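Local structure of uncharacterized protein SP1917 (Streptococcus pneumoniae, 3C9P) at residues G78-V83 against E95-D100; T42-S47 against G60-Q65. The protein is of unknown function and belongs to the DUF2200 family of uncharacterized bacterial proteins, folding as a small, mostly helical single chain. All blocks are in the same frame, centred on the assembly; numbering follows the deposited sequence.

Interaction 1 of 2, residues G78-V83 against E95-D100; sequences GKICGV and EIRRLD. With EDO (1,2-ethanediol), chain B.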
ATOM      1  N   GLY A  78      -8.296  -2.876  11.249  1.00 16.47           N
ATOM      2  CA  GLY A  78      -7.388  -2.592  12.364  1.00 17.69           C
ATOM      3  C   GLY A  78      -6.789  -1.205  12.272  1.00 18.66           C
ATOM      4  O   GLY A  78      -7.216  -0.393  11.453  1.00 18.90           O
ATOM      5  N   LYS A  79      -5.777  -0.954  13.088  1.00 19.91           N
ATOM      6  CA  LYS A  79      -5.223   0.380  13.271  1.00 21.01           C
ATOM      7  C   LYS A  79      -3.937   0.533  12.490  1.00 21.73           C
ATOM      8  O   LYS A  79      -3.154  -0.408  12.378  1.00 22.01           O
ATOM      9  CB  LYS A  79      -4.912   0.641  14.748  1.00 21.68           C
ATOM     10  CG  LYS A  79      -6.110   0.715  15.683  1.00 24.07           C
ATOM     11  CD  LYS A  79      -6.934   1.939  15.424  1.00 26.52           C
ATOM     12  CE  LYS A  79      -6.746   2.996  16.494  1.00 29.88           C
ATOM     13  NZ  LYS A  79      -7.981   3.851  16.548  1.00 32.68           N
ATOM     14  N   ILE A  80      -3.720   1.731  11.970  1.00 22.28           N
ATOM     15  CA  ILE A  80      -2.463   2.085  11.324  1.00 23.44           C
ATOM     16  C   ILE A  80      -2.406   3.603  11.312  1.00 24.56           C
ATOM     17  O   ILE A  80      -3.445   4.263  11.253  1.00 24.91           O
ATOM     18  CB  ILE A  80      -2.334   1.449   9.885  1.00 22.85           C
ATOM     19  CG1 ILE A  80      -0.872   1.272   9.459  1.00 22.18           C
ATOM     20  CG2 ILE A  80      -3.175   2.210   8.840  1.00 23.28           C
ATOM     21  CD1 ILE A  80      -0.044   0.335  10.370  1.00 21.33           C
ATOM     22  N   CYS A  81      -1.199   4.157  11.406  1.00 26.12           N
ATOM     23  CA  CYS A  81      -0.996   5.613  11.406  1.00 27.20           C
ATOM     24  C   CYS A  81      -1.955   6.329  12.363  1.00 26.60           C
ATOM     25  O   CYS A  81      -2.381   7.456  12.081  1.00 27.48           O
ATOM     26  CB  CYS A  81      -1.145   6.181   9.985  1.00 27.50           C
ATOM     27  SG  CYS A  81      -0.160   5.343   8.690  1.00 32.21           S
ATOM     28  N   GLY A  82      -2.327   5.663  13.457  1.00 25.55           N
ATOM     29  CA  GLY A  82      -3.199   6.243  14.501  1.00 24.11           C
ATOM     30  C   GLY A  82      -4.721   6.069  14.402  1.00 23.45           C
ATOM     31  O   GLY A  82      -5.453   6.436  15.335  1.00 23.12           O
ATOM     32  N   VAL A  83      -5.210   5.511  13.284  1.00 21.47           N
ATOM     33  CA  VAL A  83      -6.650   5.485  13.009  1.00 19.35           C
ATOM     34  C   VAL A  83      -7.160   4.102  12.595  1.00 18.04           C
ATOM     35  O   VAL A  83      -6.391   3.248  12.138  1.00 17.01           O
ATOM     36  CB  VAL A  83      -7.073   6.532  11.920  1.00 19.70           C
ATOM     37  CG1 VAL A  83      -6.859   7.981  12.425  1.00 19.94           C
ATOM     38  CG2 VAL A  83      -6.329   6.298  10.598  1.00 20.63           C
ATOM     39  N   GLU A  95      -7.882   3.387   1.033  1.00 13.77           N
ATOM     40  CA  GLU A  95      -7.031   2.488   0.219  1.00 13.92           C
ATOM     41  C   GLU A  95      -5.552   2.703   0.543  1.00 14.09           C
ATOM     42  O   GLU A  95      -4.777   1.750   0.612  1.00 13.90           O
ATOM     43  CB  GLU A  95      -7.261   2.692  -1.294  1.00 14.37           C
ATOM     44  CG  GLU A  95      -8.732   2.528  -1.780  1.00 17.50           C
ATOM     45  CD  GLU A  95      -9.360   1.164  -1.455  1.00 18.96           C
ATOM     46  OE1 GLU A  95      -8.714   0.325  -0.797  1.00 20.52           O
ATOM     47  OE2 GLU A  95     -10.516   0.932  -1.877  1.00 18.91           O
ATOM     48  N   ILE A  96      -5.173   3.964   0.736  1.00 13.00           N
ATOM     49  CA  ILE A  96      -3.793   4.321   1.075  1.00 12.48           C
ATOM     50  C   ILE A  96      -3.415   3.669   2.407  1.00 12.23           C
ATOM     51  O   ILE A  96      -2.325   3.101   2.545  1.00 11.55           O
ATOM     52  CB  ILE A  96      -3.616   5.857   1.133  1.00 12.07           C
ATOM     53  CG1 ILE A  96      -3.584   6.423  -0.303  1.00 13.33           C
ATOM     54  CG2 ILE A  96      -2.375   6.275   1.977  1.00 10.50           C
ATOM     55  CD1 ILE A  96      -3.594   8.005  -0.427  1.00 12.46           C
ATOM     56  N   ARG A  97      -4.314   3.754   3.384  1.00 11.71           N
ATOM     57  CA  ARG A  97      -4.048   3.196   4.707  1.00 11.87           C
ATOM     58  C   ARG A  97      -4.067   1.677   4.675  1.00 12.04           C
ATOM     59  O   ARG A  97      -3.354   1.052   5.444  1.00 11.57           O
ATOM     60  CB  ARG A  97      -5.019   3.737   5.755  1.00 12.60           C
ATOM     61  CG  ARG A  97      -4.815   5.236   6.065  1.00 14.12           C
ATOM     62  CD  ARG A  97      -3.420   5.465   6.681  1.00 21.60           C
ATOM     63  NE  ARG A  97      -3.238   6.846   7.118  1.00 27.49           N
ATOM     64  CZ  ARG A  97      -2.293   7.668   6.671  1.00 28.90           C
ATOM     65  NH1 ARG A  97      -1.425   7.273   5.760  1.00 29.87           N
ATOM     66  NH2 ARG A  97      -2.214   8.898   7.152  1.00 32.39           N
ATOM     67  N   ARG A  98      -4.852   1.079   3.780  1.00 11.03           N
ATOM     68  CA  ARG A  98      -4.780  -0.390   3.620  1.00 11.80           C
ATOM     69  C   ARG A  98      -3.397  -0.805   3.113  1.00 11.80           C
ATOM     70  O   ARG A  98      -2.822  -1.785   3.617  1.00 11.73           O
ATOM     71  CB  ARG A  98      -5.877  -0.919   2.692  1.00 11.60           C
ATOM     72  CG  ARG A  98      -7.259  -0.881   3.292  1.00 12.20           C
ATOM     73  CD  ARG A  98      -8.315  -1.235   2.260  1.00 12.78           C
ATOM     74  NE  ARG A  98      -9.631  -1.298   2.899  1.00 14.99           N
ATOM     75  CZ  ARG A  98     -10.782  -0.929   2.353  1.00 16.82           C
ATOM     76  NH1 ARG A  98     -10.834  -0.423   1.126  1.00 13.53           N
ATOM     77  NH2 ARG A  98     -11.898  -1.065   3.051  1.00 16.15           N
ATOM     78  N   LEU A  99      -2.837  -0.058   2.161  1.00 11.31           N
ATOM     79  CA  LEU A  99      -1.422  -0.337   1.783  1.00 12.23           C
ATOM     80  C   LEU A  99      -0.440  -0.176   2.958  1.00 12.12           C
ATOM     81  O   LEU A  99       0.470  -1.008   3.159  1.00 11.67           O
ATOM     82  CB  LEU A  99      -0.957   0.469   0.557  1.00 12.40           C
ATOM     83  CG  LEU A  99       0.482   0.128   0.108  1.00 12.25           C
ATOM     84  CD1 LEU A  99       0.616  -1.339  -0.292  1.00 13.20           C
ATOM     85  CD2 LEU A  99       0.947   1.056  -1.022  1.00 10.28           C
ATOM     86  N   ASP A 100      -0.632   0.873   3.752  1.00 12.26           N
ATOM     87  CA  ASP A 100       0.235   1.079   4.922  1.00 12.92           C
ATOM     88  C   ASP A 100       0.195  -0.117   5.859  1.00 13.01           C
ATOM     89  O   ASP A 100       1.234  -0.473   6.441  1.00 12.88           O
ATOM     90  CB  ASP A 100      -0.122   2.330   5.706  1.00 12.31           C
ATOM     91  CG  ASP A 100       0.242   3.630   4.968  1.00 16.77           C
ATOM     92  OD1 ASP A 100       1.291   3.721   4.292  1.00 18.84           O
ATOM     93  OD2 ASP A 100      -0.531   4.588   5.094  1.00 18.83           O
TER
HETATM   94  C1  EDO B 201       1.103   7.095   3.864  1.00 37.16           C
HETATM   95  O1  EDO B 201       1.952   7.054   5.011  1.00 38.54           O
HETATM   96  C2  EDO B 201       1.963   6.878   2.633  1.00 37.04           C
HETATM   97  O2  EDO B 201       3.193   6.273   3.035  1.00 36.60           O
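Ile80 and Cys81, where a type I' beta turn from Ile80 to Val83 begins, rest on Arg97 of helix 91-107, whose side chain can be followed outward. Arg97 CB meets the Ile80 methyl CG2 at 3.9 Å, and that methyl also lies 3.6 Å from the Arg97 carbonyl O. Past a bend at chi2 (-63°), Arg97 CD lies 3.8 Å from Cys81 SG and 3.9 Å from Ile80 CG2. Arg97 NE then comes within 3.6 Å of Cys81 CB, and the sulfur SG lies over one guanidinium face, toward the rim. The tip divides its donors: Arg97 NH1 forms a salt bridge with Asp100 OD2 at 2.9 Å, while NH2 hydrogen-bonds to the backbone O of Ala3 near the N-terminus. These two hydrogen bonds help hold the guanidinium in its rotation against the cysteine. An ethanediol, probably from the crystallisation liquor, lies at its edge, with C1 near the guanidinium plane. The Ile80 and Asp100 side chains cross at about a right angle, with Ile80 CG1 4.0 Å from Asp100 CB. The two-stranded antiparallel hairpin 79-80/83-84 is thus laid by its turn against helix 91-107, whose Leu99 touches helices 13-26, 31-42 and 59-64.

Interaction 2 of 2, residues T42-S47 against G60-Q65; sequences TGYEVS and GDFFRQ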
ATOM      1  N   THR A  42      -3.880  -3.208  -5.584  1.00 11.76           N
ATOM      2  CA  THR A  42      -4.360  -2.236  -6.559  1.00 11.30           C
ATOM      3  C   THR A  42      -4.703  -2.828  -7.930  1.00 11.21           C
ATOM      4  O   THR A  42      -5.438  -2.213  -8.689  1.00 11.95           O
ATOM      5  CB  THR A  42      -3.293  -1.153  -6.777  1.00 11.59           C
ATOM      6  OG1 THR A  42      -2.129  -1.791  -7.285  1.00 11.80           O
ATOM      7  CG2 THR A  42      -2.950  -0.424  -5.452  1.00 11.20           C
ATOM      8  N   GLY A  43      -4.163  -3.994  -8.265  1.00 10.95           N
ATOM      9  CA  GLY A  43      -4.330  -4.549  -9.609  1.00 11.73           C
ATOM     10  C   GLY A  43      -3.270  -4.090 -10.614  1.00 12.28           C
ATOM     11  O   GLY A  43      -3.216  -4.603 -11.724  1.00 13.07           O
ATOM     12  N   TYR A  44      -2.437  -3.116 -10.241  1.00 12.71           N
ATOM     13  CA  TYR A  44      -1.266  -2.734 -11.055  1.00 13.26           C
ATOM     14  C   TYR A  44      -0.313  -3.924 -11.142  1.00 14.00           C
ATOM     15  O   TYR A  44      -0.125  -4.622 -10.136  1.00 12.65           O
ATOM     16  CB  TYR A  44      -0.488  -1.627 -10.360  1.00 12.73           C
ATOM     17  CG  TYR A  44      -1.026  -0.225 -10.525  1.00 13.05           C
ATOM     18  CD1 TYR A  44      -1.136   0.371 -11.779  1.00 12.16           C
ATOM     19  CD2 TYR A  44      -1.352   0.534  -9.400  1.00 13.35           C
ATOM     20  CE1 TYR A  44      -1.609   1.709 -11.905  1.00 11.79           C
ATOM     21  CE2 TYR A  44      -1.811   1.836  -9.511  1.00 11.83           C
ATOM     22  CZ  TYR A  44      -1.947   2.416 -10.765  1.00 13.02           C
ATOM     23  OH  TYR A  44      -2.372   3.731 -10.834  1.00 12.02           O
ATOM     24  N   GLU A  45       0.275  -4.140 -12.322  1.00 14.28           N
ATOM     25  CA  GLU A  45       1.373  -5.109 -12.495  1.00 15.44           C
ATOM     26  C   GLU A  45       2.585  -4.530 -11.778  1.00 15.35           C
ATOM     27  O   GLU A  45       2.703  -3.324 -11.671  1.00 14.39           O
ATOM     28  CB  GLU A  45       1.713  -5.324 -13.976  1.00 16.29           C
ATOM     29  CG  GLU A  45       0.613  -6.000 -14.818  1.00 20.76           C
ATOM     30  CD  GLU A  45       0.085  -7.312 -14.219  1.00 27.08           C
ATOM     31  OE1 GLU A  45       0.897  -8.154 -13.776  1.00 28.05           O
ATOM     32  OE2 GLU A  45      -1.163  -7.504 -14.179  1.00 32.76           O
ATOM     33  N   VAL A  46       3.454  -5.374 -11.232  1.00 14.85           N
ATOM     34  CA  VAL A  46       4.672  -4.867 -10.602  1.00 15.93           C
ATOM     35  C   VAL A  46       5.412  -3.930 -11.561  1.00 15.09           C
ATOM     36  O   VAL A  46       5.919  -2.883 -11.137  1.00 15.34           O
ATOM     37  CB  VAL A  46       5.586  -6.032 -10.155  1.00 16.01           C
ATOM     38  CG1 VAL A  46       7.026  -5.526  -9.799  1.00 17.24           C
ATOM     39  CG2 VAL A  46       4.926  -6.751  -8.994  1.00 17.57           C
ATOM     40  N   SER A  47       5.438  -4.277 -12.852  1.00 14.31           N
ATOM     41  CA  SER A  47       6.155  -3.445 -13.823  1.00 15.04           C
ATOM     42  C   SER A  47       5.505  -2.068 -13.958  1.00 15.67           C
ATOM     43  O   SER A  47       6.210  -1.090 -14.222  1.00 14.57           O
ATOM     44  CB  SER A  47       6.271  -4.105 -15.202  1.00 15.31           C
ATOM     45  OG  SER A  47       4.978  -4.440 -15.708  1.00 16.61           O
ATOM     46  N   GLY A  60      -1.672  10.396  -4.699  1.00 12.07           N
ATOM     47  CA  GLY A  60      -3.131  10.309  -4.799  1.00 12.54           C
ATOM     48  C   GLY A  60      -3.551   9.786  -6.171  1.00 13.19           C
ATOM     49  O   GLY A  60      -4.440   8.929  -6.287  1.00 12.66           O
ATOM     50  N   ASP A  61      -2.923  10.311  -7.211  1.00 13.00           N
ATOM     51  CA  ASP A  61      -3.295   9.920  -8.571  1.00 13.42           C
ATOM     52  C   ASP A  61      -2.938   8.455  -8.899  1.00 13.15           C
ATOM     53  O   ASP A  61      -3.641   7.811  -9.689  1.00 12.57           O
ATOM     54  CB  ASP A  61      -2.695  10.878  -9.572  1.00 13.27           C
ATOM     55  CG  ASP A  61      -3.531  12.156  -9.742  1.00 16.40           C
ATOM     56  OD1 ASP A  61      -4.681  12.250  -9.224  1.00 17.31           O
ATOM     57  OD2 ASP A  61      -3.029  13.071 -10.418  1.00 17.65           O
ATOM     58  N   PHE A  62      -1.872   7.940  -8.287  1.00 12.54           N
ATOM     59  CA  PHE A  62      -1.549   6.495  -8.342  1.00 11.80           C
ATOM     60  C   PHE A  62      -2.716   5.625  -7.837  1.00 12.30           C
ATOM     61  O   PHE A  62      -3.167   4.697  -8.526  1.00 11.17           O
ATOM     62  CB  PHE A  62      -0.269   6.209  -7.546  1.00 11.90           C
ATOM     63  CG  PHE A  62       0.122   4.758  -7.518  1.00 12.44           C
ATOM     64  CD1 PHE A  62       0.855   4.199  -8.558  1.00 14.19           C
ATOM     65  CD2 PHE A  62      -0.247   3.958  -6.458  1.00 12.89           C
ATOM     66  CE1 PHE A  62       1.236   2.843  -8.523  1.00 12.17           C
ATOM     67  CE2 PHE A  62       0.124   2.590  -6.417  1.00 14.09           C
ATOM     68  CZ  PHE A  62       0.870   2.054  -7.456  1.00 12.93           C
ATOM     69  N   PHE A  63      -3.201   5.934  -6.638  1.00 11.97           N
ATOM     70  CA  PHE A  63      -4.385   5.272  -6.084  1.00 12.50           C
ATOM     71  C   PHE A  63      -5.693   5.537  -6.823  1.00 12.88           C
ATOM     72  O   PHE A  63      -6.504   4.611  -6.958  1.00 14.48           O
ATOM     73  CB  PHE A  63      -4.518   5.557  -4.579  1.00 12.12           C
ATOM     74  CG  PHE A  63      -3.576   4.756  -3.770  1.00 13.68           C
ATOM     75  CD1 PHE A  63      -2.274   5.163  -3.602  1.00 13.80           C
ATOM     76  CD2 PHE A  63      -3.974   3.532  -3.235  1.00 15.17           C
ATOM     77  CE1 PHE A  63      -1.350   4.380  -2.843  1.00 13.46           C
ATOM     78  CE2 PHE A  63      -3.068   2.759  -2.480  1.00 16.07           C
ATOM     79  CZ  PHE A  63      -1.759   3.189  -2.300  1.00 13.60           C
ATOM     80  N   ARG A  64      -5.900   6.763  -7.310  1.00 12.55           N
ATOM     81  CA  ARG A  64      -7.145   7.073  -8.034  1.00 13.60           C
ATOM     82  C   ARG A  64      -7.250   6.246  -9.300  1.00 13.23           C
ATOM     83  O   ARG A  64      -8.347   5.923  -9.734  1.00 14.70           O
ATOM     84  CB  ARG A  64      -7.279   8.557  -8.387  1.00 14.20           C
ATOM     85  CG  ARG A  64      -7.455   9.477  -7.195  1.00 14.02           C
ATOM     86  CD  ARG A  64      -7.553  10.935  -7.673  1.00 14.05           C
ATOM     87  NE  ARG A  64      -7.664  11.845  -6.523  1.00 15.42           N
ATOM     88  CZ  ARG A  64      -6.691  12.635  -6.073  1.00 17.25           C
ATOM     89  NH1 ARG A  64      -5.514  12.685  -6.691  1.00 15.24           N
ATOM     90  NH2 ARG A  64      -6.908  13.403  -5.003  1.00 14.84           N
ATOM     91  N   GLN A  65      -6.112   5.914  -9.883  1.00 12.22           N
ATOM     92  CA  GLN A  65      -6.079   5.211 -11.180  1.00 14.45           C
ATOM     93  C   GLN A  65      -5.769   3.710 -11.119  1.00 13.40           C
ATOM     94  O   GLN A  65      -5.526   3.056 -12.177  1.00 14.34           O
ATOM     95  CB  GLN A  65      -5.105   5.933 -12.109  1.00 14.28           C
ATOM     96  CG  GLN A  65      -5.590   7.354 -12.442  1.00 18.74           C
ATOM     97  CD  GLN A  65      -4.564   8.149 -13.228  1.00 24.88           C
ATOM     98  OE1 GLN A  65      -3.483   8.456 -12.723  1.00 28.29           O
ATOM     99  NE2 GLN A  65      -4.892   8.483 -14.466  1.00 26.64           N
TER
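An offset aromatic stack joins the turn between helices 31-42 and 46-52 to the C-terminal end of helix 59-64 within this helical fold. Tyr44 and Phe62 form it, their ring centroids 4.4 Å apart and their planes at 25°. The two side chains slide past each other in opposite directions, and Tyr44 CE2 lies over one Phe62 face, displaced toward the rim; the rings come closest at Tyr44 CD2 to Phe62 CZ, 3.3 Å. A chi1 of 179° places Phe62 CG anti to the backbone N, and the ring beyond it meets the tyrosine. Phe13 stacks on Phe62 as well, and Val49 of helix 46-52 touches both side chains of the pair, which places the stack in a small apolar cluster.

The turn that carries Tyr44 is an ST turn: Thr42 OG1 accepts from Tyr44 N at 3.3 Å and is also hydrogen-bonded to Thr38 O, while Gly43 leaves the helix with positive phi. The threonine methyl, Thr42 CG2, reaches Phe62 CE2 and Phe63 CE2, 4.4 Å from each. Tyr44 and Phe62 are also joined by a polar contact, made where the phenol reaches the main chain of Phe62 itself. There Tyr44 OH donates to Phe62 O at 2.6 Å, in the carbonyl plane and on a lone pair, with a C=O...donor angle of 131°.

How the interactions relate
The two interactions illustrate how contacts on opposite sides of a small helical chain's centre can meet at one helix, 91-107. The centres of interaction 1 and interaction 2 lie about 17 Å apart. Along the chain they come in series: 42-47 with 60-65 closes before 78-83 with 95-100 opens. Helix 59-64 and strand 79-80 are successive elements of the chain. The contacts nevertheless meet through Phe63, whose ring packs on helix 91-107, with Phe63 CZ 3.7 Å from Leu99 CD2 and Phe63 CD1 3.8 Å from Ile96 CG1. Helix 91-107 therefore contacts the hairpin in interaction 1 and helix 59-64 of interaction 2, and all four segments belong to the DUF2200 region.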